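Acyl-CoA thioesterase YbgC (Helicobacter pylori, PDB 2PZH) hydrolyses the thioester bond of acyl-CoA molecules, favouring long-chain fatty acyl-CoA and benzoyl-CoA over butyryl- and octanoyl-CoA, and may take part in phospholipid metabolism. Local coordinates at the interface of chains A and B and the interface of chains A and C. Residues are numbered along the deposited sequence; one frame, centred on the assembly and turned at random. Chains: chain A/B/C, Hypothetical protein HP_0496.

Contact 1 belongs to the A–B interface, contacts 2 and 3 to the A–C interface. The C-alpha centres of contact 1 and contact 2 lie about 24 Å apart, those of contact 1 and contact 3 about 32 Å, those of contact 2 and contact 3 about 13 Å. Helix 22-36 serves both interfaces of the homotetramer: A:Glu28 faces chain B in contact 1 and C:Glu28 faces chain A in contact 2. So does the loop between strands 47-58 and 67-74, through B:Leu64 in contact 1 and A:Pro61 in contact 3. Contact 3 has its centre about 7 Å from A:Asp13, the predicted active-site residue.

Contact 1: the interface of chains A and B. Residues chain A 28, 32, 36, 41-43; chain B 9, 64.
B:Tyr9 starts a 3-10 turn with helix-like backbone torsions, while A:Glu43, which it meets across the interface, is fully extended at the start of strand 43-44. The phenol crosses beside helix 22-36 of chain A, and its OH donates a hydrogen bond to A:Glu43 OE2 at 2.6 Å. That carboxylate oxygen accepts through its anti lone pair, with carboxylate and ring nearly coplanar at 8°. A:Glu43 CG is wedged between backbone N and carbonyl carbon (chi1 47°), and the chain then runs straight to the phenol. A:Pro42 CG packs against the same end of the ring, 3.6 Å from B:Tyr9 CE1. At the other end A:Glu28 OE1 lies in the ring plane at the edge, 3.6 Å from B:Tyr9 CD1. A:Ser32 OG, one helical turn on, donates to A:Glu28 OE1 from the syn side at 2.6 Å and steadies the carboxylate. Water 1 joins the chains: it lies 2.6 Å from A:Glu28 OE2, 2.9 Å from A:Ser32 OG and 2.8 Å from the backbone B:Tyr9 N. B:Leu64 CD1 lies over one face of the B:Tyr9 ring near the rim and touches A:Phe36 CZ at 4.0 Å; its CD2 methyl lies near A:Glu43 OE2 and A:Leu41 CD1, the two leucines sliding past each other. A two-fold twin repeats the patch. In chain A the central helix 22-36 of the hot-dog fold and the segment after it receive the 3-10 turn 9-11 and the loop between strands 47-58 and 67-74 of chain B.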
# COMPACT_ATOMS: atom_id res chain seq x y z
N GLU A 28 -11.92 -3.84 5.22
CA GLU A 28 -11.32 -3.78 6.54
C GLU A 28 -11.70 -2.48 7.21
O GLU A 28 -12.09 -2.47 8.37
CB GLU A 28 -9.80 -3.90 6.45
CG GLU A 28 -9.14 -4.31 7.76
CD GLU A 28 -9.29 -3.31 8.87
OE1 GLU A 28 -9.75 -3.73 9.95
OE2 GLU A 28 -8.92 -2.12 8.68
N SER A 32 -13.57 -2.07 10.91
CA SER A 32 -12.94 -1.34 12.01
C SER A 32 -13.75 -0.10 12.42
O SER A 32 -13.89 0.21 13.60
CB SER A 32 -11.50 -0.97 11.69
OG SER A 32 -10.65 -2.11 11.74
N PHE A 36 -14.61 1.70 15.94
CA PHE A 36 -14.22 3.09 16.19
C PHE A 36 -15.43 3.97 16.52
O PHE A 36 -15.34 4.87 17.37
CB PHE A 36 -13.46 3.68 15.00
CG PHE A 36 -12.15 2.97 14.69
CD1 PHE A 36 -11.45 2.29 15.66
CD2 PHE A 36 -11.61 3.05 13.41
CE1 PHE A 36 -10.25 1.63 15.35
CE2 PHE A 36 -10.41 2.43 13.10
CZ PHE A 36 -9.73 1.71 14.07
N LEU A 41 -11.34 0.04 19.98
CA LEU A 41 -10.57 -0.62 18.93
C LEU A 41 -11.10 -2.04 18.79
O LEU A 41 -11.67 -2.59 19.74
CB LEU A 41 -9.07 -0.62 19.27
CG LEU A 41 -8.37 0.70 19.62
CD1 LEU A 41 -6.87 0.49 19.84
CD2 LEU A 41 -8.60 1.77 18.56
N PRO A 42 -10.94 -2.66 17.60
CA PRO A 42 -11.42 -4.03 17.40
C PRO A 42 -10.46 -5.08 17.96
O PRO A 42 -10.18 -6.09 17.31
CB PRO A 42 -11.52 -4.15 15.88
CG PRO A 42 -10.50 -3.22 15.36
CD PRO A 42 -10.34 -2.11 16.37
N GLU A 43 -9.98 -4.82 19.17
CA GLU A 43 -9.07 -5.71 19.88
C GLU A 43 -9.17 -5.35 21.35
O GLU A 43 -9.65 -4.26 21.69
CB GLU A 43 -7.63 -5.51 19.38
CG GLU A 43 -7.21 -4.05 19.29
CD GLU A 43 -5.75 -3.85 18.89
OE1 GLU A 43 -4.87 -4.00 19.76
OE2 GLU A 43 -5.50 -3.52 17.71
N TYR B 9 -5.71 -0.18 10.24
CA TYR B 9 -4.66 -1.18 10.36
C TYR B 9 -3.72 -1.14 9.18
O TYR B 9 -2.51 -1.30 9.34
CB TYR B 9 -5.22 -2.59 10.52
CG TYR B 9 -5.68 -2.90 11.92
CD1 TYR B 9 -7.01 -3.20 12.17
CD2 TYR B 9 -4.79 -2.91 13.01
CE1 TYR B 9 -7.46 -3.50 13.43
CE2 TYR B 9 -5.25 -3.23 14.30
CZ TYR B 9 -6.59 -3.51 14.50
OH TYR B 9 -7.11 -3.80 15.75
N LEU B 64 -3.15 3.77 15.56
CA LEU B 64 -4.45 3.17 15.21
C LEU B 64 -5.66 3.90 15.78
O LEU B 64 -5.74 4.15 17.00
CB LEU B 64 -4.51 1.71 15.65
CG LEU B 64 -5.79 0.94 15.26
CD1 LEU B 64 -5.85 0.68 13.75
CD2 LEU B 64 -5.94 -0.35 16.05
O HOH W 1 -8.40 -0.58 10.69

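Contact 2: the interface of chains A and C. Residues chain A 19-20; chain C 24-25, 28, 31, 51, 54.
The imidazole of A:His20 enters a cleft of chain C between helix 22-36 and strand 47-58. Its path begins at CB, beside the tip of C:Ile51. CG is set between the backbone N and the carbonyl carbon (chi1 69°) and lies 3.5 Å from C:Ile51 CD1. That methyl rests over one face of the ring, 3.6 Å from its centroid, in a CH-pi contact offset toward the CG–ND1 side. ND1 also has C:Ile54 CD1 nearby at 3.9 Å, so the two isoleucines of the strand border this side. CE1 faces the helix, 4.0 Å from C:Leu24 CB. At the far corner NE2 lies at the in-plane edge of the C:Arg31 guanidinium, 3.9 Å from NH2; the planes are 64° apart and the contact is not a hydrogen bond. C:Glu28 CA, from the same helix, lies over one face of that guanidinium, toward the rim. A:Tyr19 approaches the helix next to the histidine, whose CD2 lies above one face of the phenol ring, toward its rim. The phenol OH sits against C:Glu28 CB at 3.4 Å, and water 2 links it to the carboxylate, 2.7 Å from A:Tyr19 OH and 2.7 Å from C:Glu28 OE2. C:Lys25 passes its aliphatic CG along A:Tyr19 CE2. In the hot-dog fold the two aromatic residues lie near the end of the loop ahead of helix 22-36 of chain A; A:His20 lies between the central helix and strand 47-58 of chain C, A:Tyr19 against the helix.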
# COMPACT_ATOMS: atom_id res chain seq x y z
N TYR A 19 -6.59 -1.47 -7.83
CA TYR A 19 -5.77 -2.68 -7.69
C TYR A 19 -6.52 -3.69 -6.82
O TYR A 19 -7.06 -3.34 -5.78
CB TYR A 19 -4.40 -2.32 -7.10
CG TYR A 19 -3.50 -3.52 -6.87
CD1 TYR A 19 -2.78 -4.10 -7.93
CD2 TYR A 19 -3.35 -4.07 -5.61
CE1 TYR A 19 -1.95 -5.20 -7.70
CE2 TYR A 19 -2.55 -5.15 -5.38
CZ TYR A 19 -1.84 -5.71 -6.43
OH TYR A 19 -1.04 -6.78 -6.16
N HIS A 20 -6.57 -4.95 -7.24
CA HIS A 20 -7.53 -5.88 -6.66
C HIS A 20 -7.50 -6.00 -5.11
O HIS A 20 -8.55 -6.07 -4.48
CB HIS A 20 -7.40 -7.26 -7.32
CG HIS A 20 -6.13 -7.98 -6.98
ND1 HIS A 20 -6.08 -9.06 -6.13
CD2 HIS A 20 -4.84 -7.73 -7.33
CE1 HIS A 20 -4.83 -9.47 -6.00
NE2 HIS A 20 -4.06 -8.67 -6.71
N LEU C 24 -1.93 -11.19 -0.84
CA LEU C 24 -2.41 -11.10 -2.21
C LEU C 24 -1.37 -10.41 -3.10
O LEU C 24 -1.19 -10.78 -4.25
CB LEU C 24 -3.74 -10.35 -2.25
CG LEU C 24 -4.91 -11.11 -1.62
CD1 LEU C 24 -6.15 -10.25 -1.76
CD2 LEU C 24 -5.08 -12.44 -2.34
N LYS C 25 -0.69 -9.40 -2.55
CA LYS C 25 0.39 -8.75 -3.30
C LYS C 25 1.56 -9.70 -3.60
O LYS C 25 2.06 -9.73 -4.73
CB LYS C 25 0.90 -7.50 -2.58
CG LYS C 25 -0.17 -6.40 -2.45
CD LYS C 25 0.44 -5.11 -1.95
CE LYS C 25 -0.63 -4.01 -1.93
NZ LYS C 25 -0.20 -2.70 -1.33
N GLU C 28 0.48 -11.88 -6.34
CA GLU C 28 0.49 -11.17 -7.61
C GLU C 28 1.93 -11.08 -8.16
O GLU C 28 2.18 -11.28 -9.35
CB GLU C 28 -0.13 -9.77 -7.47
CG GLU C 28 -0.58 -9.12 -8.80
CD GLU C 28 0.55 -8.86 -9.79
OE1 GLU C 28 0.42 -9.27 -10.97
OE2 GLU C 28 1.55 -8.23 -9.40
N ARG C 31 2.95 -14.31 -9.82
CA ARG C 31 2.31 -14.42 -11.14
C ARG C 31 3.00 -13.55 -12.19
O ARG C 31 3.38 -14.02 -13.27
CB ARG C 31 0.81 -14.08 -11.08
CG ARG C 31 0.04 -14.97 -10.12
CD ARG C 31 -1.45 -14.78 -10.27
NE ARG C 31 -1.92 -13.44 -9.90
CZ ARG C 31 -2.31 -13.07 -8.69
NH1 ARG C 31 -2.24 -13.92 -7.66
NH2 ARG C 31 -2.76 -11.82 -8.50
N ILE C 51 -9.16 -10.55 -12.83
CA ILE C 51 -9.45 -11.49 -11.77
C ILE C 51 -10.95 -11.60 -11.64
O ILE C 51 -11.65 -10.59 -11.58
CB ILE C 51 -8.85 -11.04 -10.43
CG1 ILE C 51 -7.33 -10.97 -10.53
CG2 ILE C 51 -9.28 -11.98 -9.31
CD1 ILE C 51 -6.65 -10.60 -9.23
N ILE C 54 -11.52 -14.94 -5.95
CA ILE C 54 -10.44 -15.40 -5.11
C ILE C 54 -11.01 -16.23 -3.96
O ILE C 54 -12.03 -15.86 -3.39
CB ILE C 54 -9.66 -14.20 -4.50
CG1 ILE C 54 -9.02 -13.38 -5.62
CG2 ILE C 54 -8.57 -14.70 -3.55
CD1 ILE C 54 -8.12 -12.23 -5.14
O HOH W 2 1.34 -6.41 -7.41

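Contact 3: the interface of chains A and C. Residues chain A 15, 61; chain C 48, 119.
Two loops of chain A, one running from the 3-10 helix 9-11 to helix 22-36 and the other joining strands 47-58 and 67-74, meet the start of strand 47-58 and the loop between strands 102-114 and 121-122 of chain C. A:Glu15 from the first loop and C:Tyr119 from the last carry the polar link: the phenol OH donates a hydrogen bond to A:Glu15 OE2 at 2.7 Å. The carboxylate takes it on its syn lone pair, its plane turned 29° from that of the ring. A:Glu15 has CG opposite its backbone N (chi1 173°) and is extended beyond, which carries the acid out from its loop to the partner chain. C:Tyr119 reaches toward it from a backbone in the left-handed region (phi 60°). A:Pro61 CG lies over one face of the phenol at the hydroxyl end, 3.6 Å from C:Tyr119 OH and 3.8 Å from CZ, whereas A:Glu15 OE2 comes in near the ring plane. C:Val48 CG2 lies across the carboxylate, 4.1 Å from A:Glu15 OE2. The patch buries about 130 Å² in all and has a two-fold twin. Its centre is about 7 Å from A:Asp13, the predicted catalytic residue in the same loop as A:Glu15. By tying that loop to a neighbouring subunit, the contact probably helps hold the active-site region in place while joining chains A and C within the tetramer.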
# COMPACT_ATOMS: atom_id res chain seq x y z
N GLU A 15 -3.66 -0.15 -15.20
CA GLU A 15 -4.83 -0.42 -16.05
C GLU A 15 -5.91 0.66 -15.87
O GLU A 15 -6.87 0.71 -16.63
CB GLU A 15 -5.40 -1.83 -15.79
CG GLU A 15 -6.74 -2.10 -16.52
CD GLU A 15 -7.48 -3.36 -16.03
OE1 GLU A 15 -6.88 -4.17 -15.28
OE2 GLU A 15 -8.67 -3.51 -16.40
N PRO A 61 -15.13 -3.08 -12.32
CA PRO A 61 -14.01 -2.40 -11.65
C PRO A 61 -14.27 -0.93 -11.38
O PRO A 61 -14.86 -0.24 -12.20
CB PRO A 61 -12.86 -2.52 -12.66
CG PRO A 61 -13.49 -2.88 -13.97
CD PRO A 61 -14.76 -3.60 -13.65
N VAL C 48 -5.91 -7.56 -21.30
CA VAL C 48 -5.31 -7.76 -19.99
C VAL C 48 -5.97 -8.95 -19.30
O VAL C 48 -7.10 -9.31 -19.63
CB VAL C 48 -5.56 -6.54 -19.09
CG1 VAL C 48 -4.77 -5.35 -19.58
CG2 VAL C 48 -7.06 -6.23 -19.03
N TYR C 119 -14.07 -4.92 -21.98
CA TYR C 119 -14.10 -6.03 -21.02
C TYR C 119 -14.71 -7.31 -21.59
O TYR C 119 -15.10 -8.21 -20.85
CB TYR C 119 -14.74 -5.63 -19.68
CG TYR C 119 -13.72 -5.41 -18.58
CD1 TYR C 119 -12.71 -4.47 -18.73
CD2 TYR C 119 -13.76 -6.16 -17.40
CE1 TYR C 119 -11.76 -4.27 -17.73
CE2 TYR C 119 -12.82 -5.97 -16.39
CZ TYR C 119 -11.82 -5.02 -16.56
OH TYR C 119 -10.87 -4.81 -15.58